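Local coordinates for putative branched-chain amino acid ABC transporter, periplasmic branched-chain amino acid-binding protein (Pseudomonas protegens Pf-5, PDB 4RU0) that probably binds a branched-chain amino acid or similar small solute in the periplasm and hands it to an ABC transporter for uptake, at residues 136-141 against 145-150; 107-112 against 118-123; 240-243 against 249-252; 184-189 against 221-226. All coordinates share one frame; numbering follows the deposited sequence.

Interaction 1. Residues 136-141 against 145-150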
loop_
_atom_site.group_PDB
_atom_site.type_symbol
_atom_site.label_atom_id
_atom_site.label_comp_id
_atom_site.label_asym_id
_atom_site.label_seq_id
_atom_site.Cartn_x
_atom_site.Cartn_y
_atom_site.Cartn_z
ATOM N N TYR A 136 4.062 -1.343 -0.023
ATOM C CA TYR A 136 5.248 -1.354 -0.846
ATOM C C TYR A 136 6.471 -1.473 0.038
ATOM O O TYR A 136 6.335 -1.634 1.207
ATOM C CB TYR A 136 5.286 -0.178 -1.820
ATOM C CG TYR A 136 5.715 1.156 -1.275
ATOM C CD1 TYR A 136 4.840 1.960 -0.594
ATOM C CD2 TYR A 136 6.976 1.633 -1.508
ATOM C CE1 TYR A 136 5.226 3.193 -0.131
ATOM C CE2 TYR A 136 7.373 2.855 -1.043
ATOM C CZ TYR A 136 6.493 3.630 -0.354
ATOM O OH TYR A 136 6.905 4.833 0.100
ATOM N N GLY A 137 7.653 -1.479 -0.541
ATOM C CA GLY A 137 8.875 -1.513 0.242
ATOM C C GLY A 137 9.413 -2.913 0.481
ATOM O O GLY A 137 8.981 -3.871 -0.164
ATOM N N ARG A 138 10.364 -3.032 1.404
ATOM C CA ARG A 138 11.019 -4.306 1.676
ATOM C C ARG A 138 10.093 -5.285 2.390
ATOM O O ARG A 138 9.668 -5.031 3.516
ATOM C CB ARG A 138 12.269 -4.084 2.515
ATOM C CG ARG A 138 13.238 -3.063 1.949
ATOM C CD ARG A 138 14.286 -2.707 2.990
ATOM N NE ARG A 138 15.340 -1.837 2.476
ATOM C CZ ARG A 138 16.455 -2.274 1.893
ATOM N NH1 ARG A 138 17.365 -1.403 1.472
ATOM N NH2 ARG A 138 16.656 -3.582 1.728
ATOM N N THR A 139 9.792 -6.411 1.754
ATOM C CA THR A 139 8.906 -7.382 2.384
ATOM C C THR A 139 9.554 -7.984 3.636
ATOM O O THR A 139 8.874 -8.256 4.621
ATOM C CB THR A 139 8.489 -8.525 1.408
ATOM O OG1 THR A 139 9.649 -9.229 0.957
ATOM C CG2 THR A 139 7.749 -7.957 0.203
ATOM N N GLU A 140 10.870 -8.160 3.613
ATOM C CA GLU A 140 11.558 -8.728 4.765
ATOM C C GLU A 140 11.531 -7.780 5.966
ATOM O O GLU A 140 11.842 -8.183 7.082
ATOM C CB GLU A 140 13.005 -9.103 4.412
ATOM C CG GLU A 140 13.905 -7.942 4.037
ATOM C CD GLU A 140 13.786 -7.559 2.576
ATOM O OE1 GLU A 140 12.927 -8.148 1.883
ATOM O OE2 GLU A 140 14.551 -6.675 2.123
ATOM N N ALA A 141 11.137 -6.529 5.749
ATOM C CA ALA A 141 11.014 -5.588 6.855
ATOM C C ALA A 141 9.755 -5.880 7.673
ATOM O O ALA A 141 9.452 -5.173 8.637
ATOM C CB ALA A 141 11.009 -4.156 6.350
ATOM N N THR A 145 12.493 -7.373 13.996
ATOM C CA THR A 145 13.664 -7.679 14.816
ATOM C C THR A 145 14.923 -7.377 14.019
ATOM O O THR A 145 15.995 -7.171 14.587
ATOM C CB THR A 145 13.703 -9.150 15.293
ATOM O OG1 THR A 145 13.890 -10.025 14.171
ATOM C CG2 THR A 145 12.428 -9.511 16.034
ATOM N N VAL A 146 14.783 -7.357 12.696
ATOM C CA VAL A 146 15.905 -7.050 11.812
ATOM C C VAL A 146 15.744 -5.640 11.250
ATOM O O VAL A 146 16.725 -4.965 10.942
ATOM C CB VAL A 146 16.017 -8.087 10.679
ATOM C CG1 VAL A 146 17.073 -7.688 9.658
ATOM C CG2 VAL A 146 16.341 -9.457 11.264
ATOM N N PHE A 147 14.496 -5.184 11.160
ATOM C CA PHE A 147 14.195 -3.851 10.638
ATOM C C PHE A 147 13.426 -2.982 11.632
ATOM O O PHE A 147 12.247 -2.709 11.429
ATOM C CB PHE A 147 13.404 -3.967 9.337
ATOM C CG PHE A 147 14.203 -4.519 8.198
ATOM C CD1 PHE A 147 14.299 -5.885 8.003
ATOM C CD2 PHE A 147 14.861 -3.670 7.321
ATOM C CE1 PHE A 147 15.034 -6.393 6.954
ATOM C CE2 PHE A 147 15.596 -4.172 6.272
ATOM C CZ PHE A 147 15.684 -5.535 6.086
ATOM N N PRO A 148 14.108 -2.519 12.691
ATOM C CA PRO A 148 13.478 -1.758 13.775
ATOM C C PRO A 148 12.696 -0.536 13.298
ATOM O O PRO A 148 11.632 -0.257 13.846
ATOM C CB PRO A 148 14.671 -1.319 14.637
ATOM C CG PRO A 148 15.768 -2.242 14.284
ATOM C CD PRO A 148 15.569 -2.605 12.857
ATOM N N TYR A 149 13.206 0.172 12.295
ATOM C CA TYR A 149 12.592 1.427 11.871
ATOM C C TYR A 149 12.087 1.419 10.424
ATOM O O TYR A 149 11.955 2.466 9.795
ATOM C CB TYR A 149 13.581 2.574 12.092
ATOM C CG TYR A 149 13.798 2.830 13.564
ATOM C CD1 TYR A 149 14.824 2.198 14.256
ATOM C CD2 TYR A 149 12.941 3.662 14.275
ATOM C CE1 TYR A 149 15.006 2.410 15.609
ATOM C CE2 TYR A 149 13.116 3.880 15.627
ATOM C CZ TYR A 149 14.146 3.252 16.290
ATOM O OH TYR A 149 14.322 3.470 17.636
ATOM N N ASN A 150 11.786 0.232 9.913
ATOM C CA ASN A 150 11.200 0.092 8.583
ATOM C C ASN A 150 9.864 -0.652 8.665
ATOM O O ASN A 150 9.812 -1.786 9.143
ATOM C CB ASN A 150 12.169 -0.638 7.651
ATOM C CG ASN A 150 11.842 -0.427 6.185
ATOM O OD1 ASN A 150 10.680 -0.478 5.779
ATOM N ND2 ASN A 150 12.872 -0.182 5.382
HETATM O O HOH W 1 13.458 0.651 2.565
#

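Interaction 2. Residues 107-112 against 118-123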
loop_
_atom_site.group_PDB
_atom_site.type_symbol
_atom_site.label_atom_id
_atom_site.label_comp_id
_atom_site.label_asym_id
_atom_site.label_seq_id
_atom_site.Cartn_x
_atom_site.Cartn_y
_atom_site.Cartn_z
ATOM N N ALA A 107 7.556 12.048 14.257
ATOM C CA ALA A 107 7.238 10.777 14.893
ATOM C C ALA A 107 7.394 9.623 13.905
ATOM O O ALA A 107 7.979 8.592 14.227
ATOM C CB ALA A 107 5.830 10.804 15.458
ATOM N N VAL A 108 6.858 9.813 12.702
ATOM C CA VAL A 108 6.912 8.811 11.646
ATOM C C VAL A 108 7.172 9.496 10.313
ATOM O O VAL A 108 6.839 10.670 10.135
ATOM C CB VAL A 108 5.603 7.998 11.548
ATOM C CG1 VAL A 108 5.454 7.066 12.746
ATOM C CG2 VAL A 108 4.421 8.932 11.445
ATOM N N TYR A 109 7.779 8.767 9.381
ATOM C CA TYR A 109 8.103 9.340 8.083
ATOM C C TYR A 109 7.633 8.464 6.916
ATOM O O TYR A 109 7.893 7.259 6.877
ATOM C CB TYR A 109 9.608 9.588 7.977
ATOM C CG TYR A 109 9.978 10.398 6.758
ATOM C CD1 TYR A 109 9.980 11.786 6.802
ATOM C CD2 TYR A 109 10.304 9.778 5.556
ATOM C CE1 TYR A 109 10.304 12.536 5.684
ATOM C CE2 TYR A 109 10.630 10.519 4.435
ATOM C CZ TYR A 109 10.630 11.896 4.505
ATOM O OH TYR A 109 10.952 12.641 3.394
ATOM N N GLN A 110 6.948 9.091 5.962
ATOM C CA GLN A 110 6.437 8.398 4.776
ATOM C C GLN A 110 7.031 8.992 3.507
ATOM O O GLN A 110 6.586 10.039 3.044
ATOM C CB GLN A 110 4.912 8.477 4.718
ATOM C CG GLN A 110 4.215 7.750 5.847
ATOM C CD GLN A 110 2.982 8.484 6.345
ATOM O OE1 GLN A 110 3.006 9.700 6.534
ATOM N NE2 GLN A 110 1.899 7.747 6.561
ATOM N N PRO A 111 8.046 8.325 2.944
ATOM C CA PRO A 111 8.737 8.848 1.758
ATOM C C PRO A 111 7.845 8.933 0.517
ATOM O O PRO A 111 8.141 9.725 -0.373
ATOM C CB PRO A 111 9.882 7.847 1.544
ATOM C CG PRO A 111 9.493 6.631 2.296
ATOM C CD PRO A 111 8.673 7.096 3.456
ATOM N N ASN A 112 6.773 8.147 0.471
ATOM C CA ASN A 112 5.867 8.135 -0.679
ATOM C C ASN A 112 6.616 7.902 -1.991
ATOM O O ASN A 112 6.494 8.682 -2.935
ATOM C CB ASN A 112 5.075 9.441 -0.756
ATOM C CG ASN A 112 4.214 9.679 0.475
ATOM O OD1 ASN A 112 3.590 8.757 0.996
ATOM N ND2 ASN A 112 4.185 10.922 0.951
ATOM N N TYR A 118 13.721 2.794 -0.368
ATOM C CA TYR A 118 14.777 1.798 -0.387
ATOM C C TYR A 118 16.111 2.410 0.050
ATOM O O TYR A 118 16.822 1.846 0.876
ATOM C CB TYR A 118 14.906 1.191 -1.783
ATOM C CG TYR A 118 15.717 -0.081 -1.825
ATOM C CD1 TYR A 118 15.139 -1.304 -1.501
ATOM C CD2 TYR A 118 17.054 -0.064 -2.196
ATOM C CE1 TYR A 118 15.872 -2.475 -1.540
ATOM C CE2 TYR A 118 17.801 -1.241 -2.240
ATOM C CZ TYR A 118 17.205 -2.440 -1.909
ATOM O OH TYR A 118 17.934 -3.610 -1.947
ATOM N N ALA A 119 16.427 3.579 -0.494
ATOM C CA ALA A 119 17.700 4.237 -0.228
ATOM C C ALA A 119 17.805 4.752 1.204
ATOM O O ALA A 119 18.901 4.853 1.757
ATOM C CB ALA A 119 17.912 5.383 -1.209
ATOM N N LEU A 120 16.664 5.069 1.804
ATOM C CA LEU A 120 16.641 5.708 3.122
ATOM C C LEU A 120 16.690 4.729 4.290
ATOM O O LEU A 120 16.903 5.131 5.428
ATOM C CB LEU A 120 15.385 6.571 3.261
ATOM C CG LEU A 120 15.336 7.911 2.542
ATOM C CD1 LEU A 120 13.951 8.517 2.733
ATOM C CD2 LEU A 120 16.408 8.841 3.081
ATOM N N SER A 121 16.469 3.454 4.001
ATOM C CA SER A 121 16.286 2.438 5.031
ATOM C C SER A 121 17.399 2.395 6.080
ATOM O O SER A 121 17.126 2.364 7.281
ATOM C CB SER A 121 16.155 1.061 4.378
ATOM O OG SER A 121 16.032 0.042 5.356
ATOM N N GLU A 122 18.648 2.396 5.633
ATOM C CA GLU A 122 19.758 2.220 6.551
ATOM C C GLU A 122 19.979 3.461 7.406
ATOM O O GLU A 122 20.234 3.354 8.608
ATOM C CB GLU A 122 21.032 1.849 5.785
ATOM C CG GLU A 122 20.881 0.550 4.999
ATOM C CD GLU A 122 22.143 0.137 4.257
ATOM O OE1 GLU A 122 22.418 0.699 3.173
ATOM O OE2 GLU A 122 22.853 -0.771 4.745
ATOM N N ARG A 123 19.859 4.641 6.813
ATOM C CA ARG A 123 20.125 5.847 7.584
ATOM C C ARG A 123 18.919 6.221 8.443
ATOM O O ARG A 123 19.051 6.957 9.420
ATOM C CB ARG A 123 20.548 7.006 6.670
ATOM C CG ARG A 123 19.448 7.733 5.940
ATOM C CD ARG A 123 20.022 8.983 5.260
ATOM N NE ARG A 123 20.878 8.682 4.107
ATOM C CZ ARG A 123 21.471 9.608 3.351
ATOM N NH1 ARG A 123 21.321 10.898 3.620
ATOM N NH2 ARG A 123 22.220 9.249 2.318
#

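Interaction 3. Residues 240-243 against 249-252. With P3G (3,6,9,12,15-pentaoxaheptadecane), chain C.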
loop_
_atom_site.group_PDB
_atom_site.type_symbol
_atom_site.label_atom_id
_atom_site.label_comp_id
_atom_site.label_asym_id
_atom_site.label_seq_id
_atom_site.Cartn_x
_atom_site.Cartn_y
_atom_site.Cartn_z
ATOM N N LEU A 240 -2.106 -9.954 -12.655
ATOM C CA LEU A 240 -1.446 -8.916 -13.434
ATOM C C LEU A 240 -0.607 -8.002 -12.555
ATOM O O LEU A 240 -1.138 -7.150 -11.845
ATOM C CB LEU A 240 -2.473 -8.091 -14.207
ATOM C CG LEU A 240 -1.865 -7.072 -15.163
ATOM C CD1 LEU A 240 -1.055 -7.787 -16.228
ATOM C CD2 LEU A 240 -2.934 -6.185 -15.787
ATOM N N ARG A 241 0.702 -8.115 -12.671
ATOM C CA ARG A 241 1.606 -7.371 -11.822
ATOM C C ARG A 241 2.500 -6.552 -12.716
ATOM O O ARG A 241 3.688 -6.653 -12.716
ATOM C CB ARG A 241 2.416 -8.314 -10.950
ATOM C CG ARG A 241 1.573 -9.240 -10.102
ATOM C CD ARG A 241 2.319 -9.772 -8.900
ATOM N NE ARG A 241 2.555 -8.689 -7.991
ATOM C CZ ARG A 241 3.741 -8.224 -7.654
ATOM N NH1 ARG A 241 3.815 -7.196 -6.846
ATOM N NH2 ARG A 241 4.828 -8.778 -8.107
ATOM N N THR A 242 1.843 -5.721 -13.485
ATOM C CA THR A 242 2.491 -4.719 -14.313
ATOM C C THR A 242 2.472 -3.384 -13.580
ATOM O O THR A 242 1.933 -3.276 -12.479
ATOM C CB THR A 242 1.778 -4.568 -15.673
ATOM O OG1 THR A 242 0.367 -4.419 -15.449
ATOM C CG2 THR A 242 2.018 -5.789 -16.539
ATOM N N TRP A 243 3.059 -2.368 -14.194
ATOM C CA TRP A 243 3.090 -1.041 -13.603
ATOM C C TRP A 243 3.223 0.008 -14.696
ATOM O O TRP A 243 3.899 -0.214 -15.703
ATOM C CB TRP A 243 4.237 -0.930 -12.596
ATOM C CG TRP A 243 4.542 0.470 -12.198
ATOM C CD1 TRP A 243 3.859 1.239 -11.298
ATOM C CD2 TRP A 243 5.613 1.280 -12.692
ATOM N NE1 TRP A 243 4.443 2.481 -11.202
ATOM C CE2 TRP A 243 5.521 2.531 -12.050
ATOM C CE3 TRP A 243 6.640 1.069 -13.615
ATOM C CZ2 TRP A 243 6.421 3.570 -12.303
ATOM C CZ3 TRP A 243 7.534 2.100 -13.866
ATOM C CH2 TRP A 243 7.418 3.335 -13.212
ATOM N N VAL A 249 -1.576 -1.563 -21.646
ATOM C CA VAL A 249 -1.164 -2.381 -22.777
ATOM C C VAL A 249 -1.529 -3.841 -22.538
ATOM O O VAL A 249 -2.033 -4.509 -23.443
ATOM C CB VAL A 249 0.351 -2.256 -23.048
ATOM C CG1 VAL A 249 0.804 -3.288 -24.070
ATOM C CG2 VAL A 249 0.690 -0.853 -23.518
ATOM N N ALA A 250 -1.285 -4.331 -21.321
ATOM C CA ALA A 250 -1.608 -5.716 -20.974
ATOM C C ALA A 250 -3.087 -6.007 -21.227
ATOM O O ALA A 250 -3.442 -7.037 -21.806
ATOM C CB ALA A 250 -1.252 -6.008 -19.523
ATOM N N VAL A 251 -3.942 -5.085 -20.800
ATOM C CA VAL A 251 -5.377 -5.264 -20.955
ATOM C C VAL A 251 -5.787 -5.203 -22.431
ATOM O O VAL A 251 -6.512 -6.082 -22.907
ATOM C CB VAL A 251 -6.145 -4.219 -20.137
ATOM C CG1 VAL A 251 -7.632 -4.431 -20.272
ATOM C CG2 VAL A 251 -5.731 -4.307 -18.673
ATOM N N LYS A 252 -5.308 -4.185 -23.147
ATOM C CA LYS A 252 -5.559 -4.051 -24.582
ATOM C C LYS A 252 -5.131 -5.293 -25.358
ATOM O O LYS A 252 -5.819 -5.734 -26.284
ATOM C CB LYS A 252 -4.819 -2.847 -25.164
ATOM C CG LYS A 252 -5.387 -1.483 -24.847
ATOM C CD LYS A 252 -4.497 -0.417 -25.481
ATOM C CE LYS A 252 -4.904 0.987 -25.079
ATOM N NZ LYS A 252 -3.891 1.994 -25.519
HETATM O O3 P3G C . 2.378 6.820 -4.517
HETATM C C7 P3G C . 3.018 5.807 -3.762
HETATM C C8 P3G C . 4.341 5.461 -4.418
HETATM O O4 P3G C . 4.685 4.127 -4.070
HETATM C C9 P3G C . 5.286 3.441 -5.153
HETATM C C10 P3G C . 4.683 2.056 -5.214
HETATM O O5 P3G C . 5.643 1.154 -5.734
HETATM C C11 P3G C . 5.108 0.375 -6.785
HETATM C C12 P3G C . 6.241 -0.333 -7.503
HETATM O O6 P3G C . 6.138 -0.095 -8.894
HETATM C C13 P3G C . 7.322 -0.431 -9.579
HETATM C C14 P3G C . 8.098 0.831 -9.858
HETATM O O7 P3G C . 9.430 0.493 -10.211
#

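Interaction 4. Residues 184-189 against 221-226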
loop_
_atom_site.group_PDB
_atom_site.type_symbol
_atom_site.label_atom_id
_atom_site.label_comp_id
_atom_site.label_asym_id
_atom_site.label_seq_id
_atom_site.Cartn_x
_atom_site.Cartn_y
_atom_site.Cartn_z
ATOM N N ALA A 184 -1.536 -17.776 -14.128
ATOM C CA ALA A 184 -0.400 -17.118 -14.761
ATOM C C ALA A 184 -0.151 -15.756 -14.126
ATOM O O ALA A 184 -1.076 -14.962 -13.949
ATOM C CB ALA A 184 -0.626 -16.977 -16.267
ATOM N N THR A 185 1.105 -15.492 -13.785
ATOM C CA THR A 185 1.479 -14.186 -13.279
ATOM C C THR A 185 2.261 -13.441 -14.354
ATOM O O THR A 185 3.351 -13.866 -14.764
ATOM C CB THR A 185 2.310 -14.284 -11.976
ATOM O OG1 THR A 185 1.518 -14.886 -10.948
ATOM C CG2 THR A 185 2.748 -12.902 -11.512
ATOM N N LEU A 186 1.673 -12.346 -14.826
ATOM C CA LEU A 186 2.305 -11.463 -15.793
ATOM C C LEU A 186 2.918 -10.271 -15.061
ATOM O O LEU A 186 2.194 -9.388 -14.596
ATOM C CB LEU A 186 1.284 -10.987 -16.825
ATOM C CG LEU A 186 1.850 -10.223 -18.027
ATOM C CD1 LEU A 186 2.763 -11.133 -18.820
ATOM C CD2 LEU A 186 0.730 -9.699 -18.902
ATOM N N TYR A 187 4.243 -10.249 -14.937
ATOM C CA TYR A 187 4.877 -9.255 -14.070
ATOM C C TYR A 187 5.912 -8.391 -14.779
ATOM O O TYR A 187 6.709 -8.875 -15.593
ATOM C CB TYR A 187 5.535 -9.934 -12.859
ATOM C CG TYR A 187 6.713 -10.830 -13.185
ATOM C CD1 TYR A 187 8.011 -10.325 -13.210
ATOM C CD2 TYR A 187 6.530 -12.180 -13.468
ATOM C CE1 TYR A 187 9.090 -11.136 -13.513
ATOM C CE2 TYR A 187 7.608 -13.004 -13.771
ATOM C CZ TYR A 187 8.884 -12.475 -13.792
ATOM O OH TYR A 187 9.959 -13.280 -14.086
ATOM N N HIS A 188 5.873 -7.103 -14.457
ATOM C CA HIS A 188 6.904 -6.154 -14.842
ATOM C C HIS A 188 8.241 -6.698 -14.383
ATOM O O HIS A 188 8.404 -7.036 -13.216
ATOM C CB HIS A 188 6.617 -4.787 -14.219
ATOM C CG HIS A 188 7.512 -3.690 -14.704
ATOM N ND1 HIS A 188 8.607 -3.255 -13.993
ATOM C CD2 HIS A 188 7.460 -2.927 -15.822
ATOM C CE1 HIS A 188 9.199 -2.274 -14.653
ATOM N NE2 HIS A 188 8.522 -2.060 -15.771
ATOM N N ASP A 189 9.193 -6.822 -15.300
ATOM C CA ASP A 189 10.479 -7.403 -14.936
ATOM C C ASP A 189 11.280 -6.392 -14.116
ATOM O O ASP A 189 12.048 -5.596 -14.650
ATOM C CB ASP A 189 11.255 -7.850 -16.181
ATOM C CG ASP A 189 12.461 -8.718 -15.837
ATOM O OD1 ASP A 189 12.381 -9.505 -14.865
ATOM O OD2 ASP A 189 13.495 -8.614 -16.537
ATOM N N ASN A 221 5.791 -1.973 -23.761
ATOM C CA ASN A 221 4.872 -1.525 -24.801
ATOM C C ASN A 221 4.465 -2.675 -25.706
ATOM O O ASN A 221 3.413 -2.634 -26.339
ATOM C CB ASN A 221 5.512 -0.415 -25.640
ATOM C CG ASN A 221 5.486 0.924 -24.948
ATOM O OD1 ASN A 221 4.431 1.389 -24.515
ATOM N ND2 ASN A 221 6.651 1.556 -24.832
ATOM N N GLU A 222 5.317 -3.693 -25.773
ATOM C CA GLU A 222 5.079 -4.849 -26.629
ATOM C C GLU A 222 4.869 -6.096 -25.789
ATOM O O GLU A 222 5.753 -6.493 -25.029
ATOM C CB GLU A 222 6.247 -5.059 -27.594
ATOM C CG GLU A 222 5.851 -5.053 -29.069
ATOM C CD GLU A 222 4.838 -6.124 -29.411
ATOM O OE1 GLU A 222 4.020 -5.894 -30.332
ATOM O OE2 GLU A 222 4.859 -7.198 -28.768
ATOM N N GLN A 223 3.707 -6.725 -25.928
ATOM C CA GLN A 223 3.393 -7.882 -25.093
ATOM C C GLN A 223 2.804 -9.053 -25.871
ATOM O O GLN A 223 2.213 -9.954 -25.270
ATOM C CB GLN A 223 2.430 -7.468 -23.974
ATOM C CG GLN A 223 3.064 -6.588 -22.913
ATOM C CD GLN A 223 2.122 -6.286 -21.760
ATOM O OE1 GLN A 223 1.274 -7.105 -21.399
ATOM N NE2 GLN A 223 2.274 -5.104 -21.172
ATOM N N SER A 224 2.968 -9.045 -27.193
ATOM C CA SER A 224 2.348 -10.058 -28.044
ATOM C C SER A 224 2.795 -11.471 -27.685
ATOM O O SER A 224 1.984 -12.396 -27.684
ATOM C CB SER A 224 2.654 -9.782 -29.514
ATOM O OG SER A 224 2.162 -8.506 -29.904
ATOM N N ALA A 225 4.074 -11.637 -27.366
ATOM C CA ALA A 225 4.599 -12.964 -27.059
ATOM C C ALA A 225 3.954 -13.489 -25.785
ATOM O O ALA A 225 3.511 -14.638 -25.729
ATOM C CB ALA A 225 6.108 -12.927 -26.925
ATOM N N GLN A 226 3.897 -12.629 -24.775
ATOM C CA GLN A 226 3.300 -12.971 -23.495
ATOM C C GLN A 226 1.850 -13.434 -23.647
ATOM O O GLN A 226 1.473 -14.507 -23.158
ATOM C CB GLN A 226 3.375 -11.774 -22.537
ATOM C CG GLN A 226 4.780 -11.459 -22.012
ATOM C CD GLN A 226 5.642 -10.695 -23.002
ATOM O OE1 GLN A 226 5.237 -10.435 -24.139
ATOM N NE2 GLN A 226 6.837 -10.325 -22.568
#

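Interaction 1. Residues 136-141 against 145-150
N150 ND2 donates to a water 3.0 Å away that also accepts from R138 NE, and the same amide nitrogen bonds S121 OG of helix 114-126. This bridge spans a long loop of the leucine-binding-protein fold, between strands 131-132 and 150-151, where a type I beta turn runs from F147 to N150. No direct hydrogen bond crosses the contact; the F147 ring does most of the packing. A141 CB lies over one of its faces in a CH-pi contact, 4.1 Å from the centroid and 26° off the normal. E140 CG comes within 3.5 Å of F147 CE1, and R138 CD reaches F147 CE2 obliquely, the extended arginine chain crossing the phenyl at about a right angle. E140 is bent at CG (chi2 -85°), which turns its carboxylate back to the guanidinium edge, where OE2 and R138 NH2 form a long salt bridge. Helix 418-435 adds F432, whose ring meets that of F147. A serine in place of F147 would probably open a gap under A141 and free the E140 and R138 chains to shift. The N150 amide stands nearly perpendicular to the guanidinium, with OD1 3.7 Å from A141 CB.

Interaction 2. Residues 107-112 against 118-123
L120 projects from helix 114-126 toward the segment 107-112, extended from V108 to Q110, and its CD1 methyl meets Y109 and P111 together. The segment hands over to the helix, and Y109 pairs through its backbone with P130 and I132 in the pattern of parallel strands, much as in a beta-alpha-beta crossover of an alpha/beta lobe. Y109 and P111, two positions apart, both direct their side chains at the helix. The tyrosine has CG anti to its backbone nitrogen (chi1 -170°), which carries the phenol ring forward so that CE2 comes within 4.2 Å of L120 CD1. The methyl approaches the ring obliquely. From the proline, CB is the touching atom, 4.3 Å from the same methyl. Only the CD1 branch of L120 makes this contact, for CD2 is 6.2 Å from Y109 CE2. The meeting is small and wholly apolar, burying 70 Å² with no hydrogen bond across it, and the nearest CA atoms, of P111 and L120, are 8.6 Å apart. Around it, Y94 of helix 87-97 meets the Y109 ring edge-to-face and also touches L120, while L131 covers both, so the site is fully buried between helix and sheet. Y109 CE2 and P111 CB are themselves 4.0 Å apart, completing a nearly equilateral triangle of carbons with L120 CD1.

Interaction 3. Residues 240-243 against 249-252
One face of the W243 indole is covered by the bound pentaoxaheptadecane: its C14 sits 3.7 Å above the plane over the centre of the ring system, and its ether oxygen O6 lies over the same face, 3.6 Å from CD1. W243 follows strand 237-241 of a beta-alpha-beta unit completed by helix 246-256 and strand 264-266. Y46 also touches this side chain, and Y41, Y192 and W269 complete the pocket. The polyether is probably a guest from crystallisation, marking the cleft in which proteins of this family hold their solute. W243 has CG anti to the backbone N (chi1 166°), which reaches the ring out of the loop and into the cleft. With an alanine here, O6 and C14 would probably lose the flat surface they rest on and the polyether would be free to slide. Behind the pocket, L240 and T242 pack on helix 246-256. L240 straddles A250, CD1 lying 3.7 Å and CD2 4.1 Å from A250 CB. L240 CD2 also reaches V251 CG2 at the longer range of 4.4 Å. The methyl CG2 of T242 touches A250 as well, while its hydroxyl is hydrogen-bonded to that of T247, near the start of the helix. R241, between L240 and T242, goes instead to D267 in a salt bridge and makes cation-pi contacts with Y192 and F157. The closest CA atoms, of T242 and A250, are 7.9 Å apart.

Interaction 4. Residues 184-189 against 221-226
In the alpha/beta lobe, helix 224-233 links strand 210-216 to strand 237-241 in a beta-alpha-beta crossover that skips strand 182-188, which lies between them in the sheet. L186 of that middle strand meets the N-cap residue and the first turn of the helix, one methyl to each. L186 CD1 rests on the aliphatic part of Q226, 3.8 Å from its CB and CG, the two side chains crossing at about a right angle. L186 CD2 comes 3.6 Å from Q223 OE1. A bend in the Q226 chain (chi2 79°) turns the amide off the leucine, and NE2 bonds P215 O on the neighbouring strand. Q223, at the N-cap position, is extended, and its buried amide is well supplied: OE1 accepts from W227 NE1, and NE2 bonds the carbonyls of S246 and G220. These bonds fix the amide's rotation and present its oxygen to the methyl. V216 and L240, from the strands flanking L186, pack on the leucine too. At the helix start E222 OE2 accepts from S224 N at 3.1 Å with an N-H...O angle of 167°. That donor arrives on the syn side of the carboxylate, 30° out of its plane.

The four contacts form two pairs, consistent with the two lobes of a periplasmic binding protein. Interactions 1 and 2 have centres 11 Å apart and touch, joining helix 114-126 to the loop before strand 150-151. Interactions 3 and 4, centres 7 Å apart, share a sheet: R241 N lies 2.7 Å from L186 O where strands 237-241 and 182-188 run side by side. Between the pairs the centres are 28 to 31 Å apart and nothing touches. Along the chain the order is 2, 1, 4, 3, one pair completed before the other begins. The polyether pocket includes W243 of interaction 3 and Y41, which follows strand 34-40 beside Y109, consistent with a solute cleft between lobes.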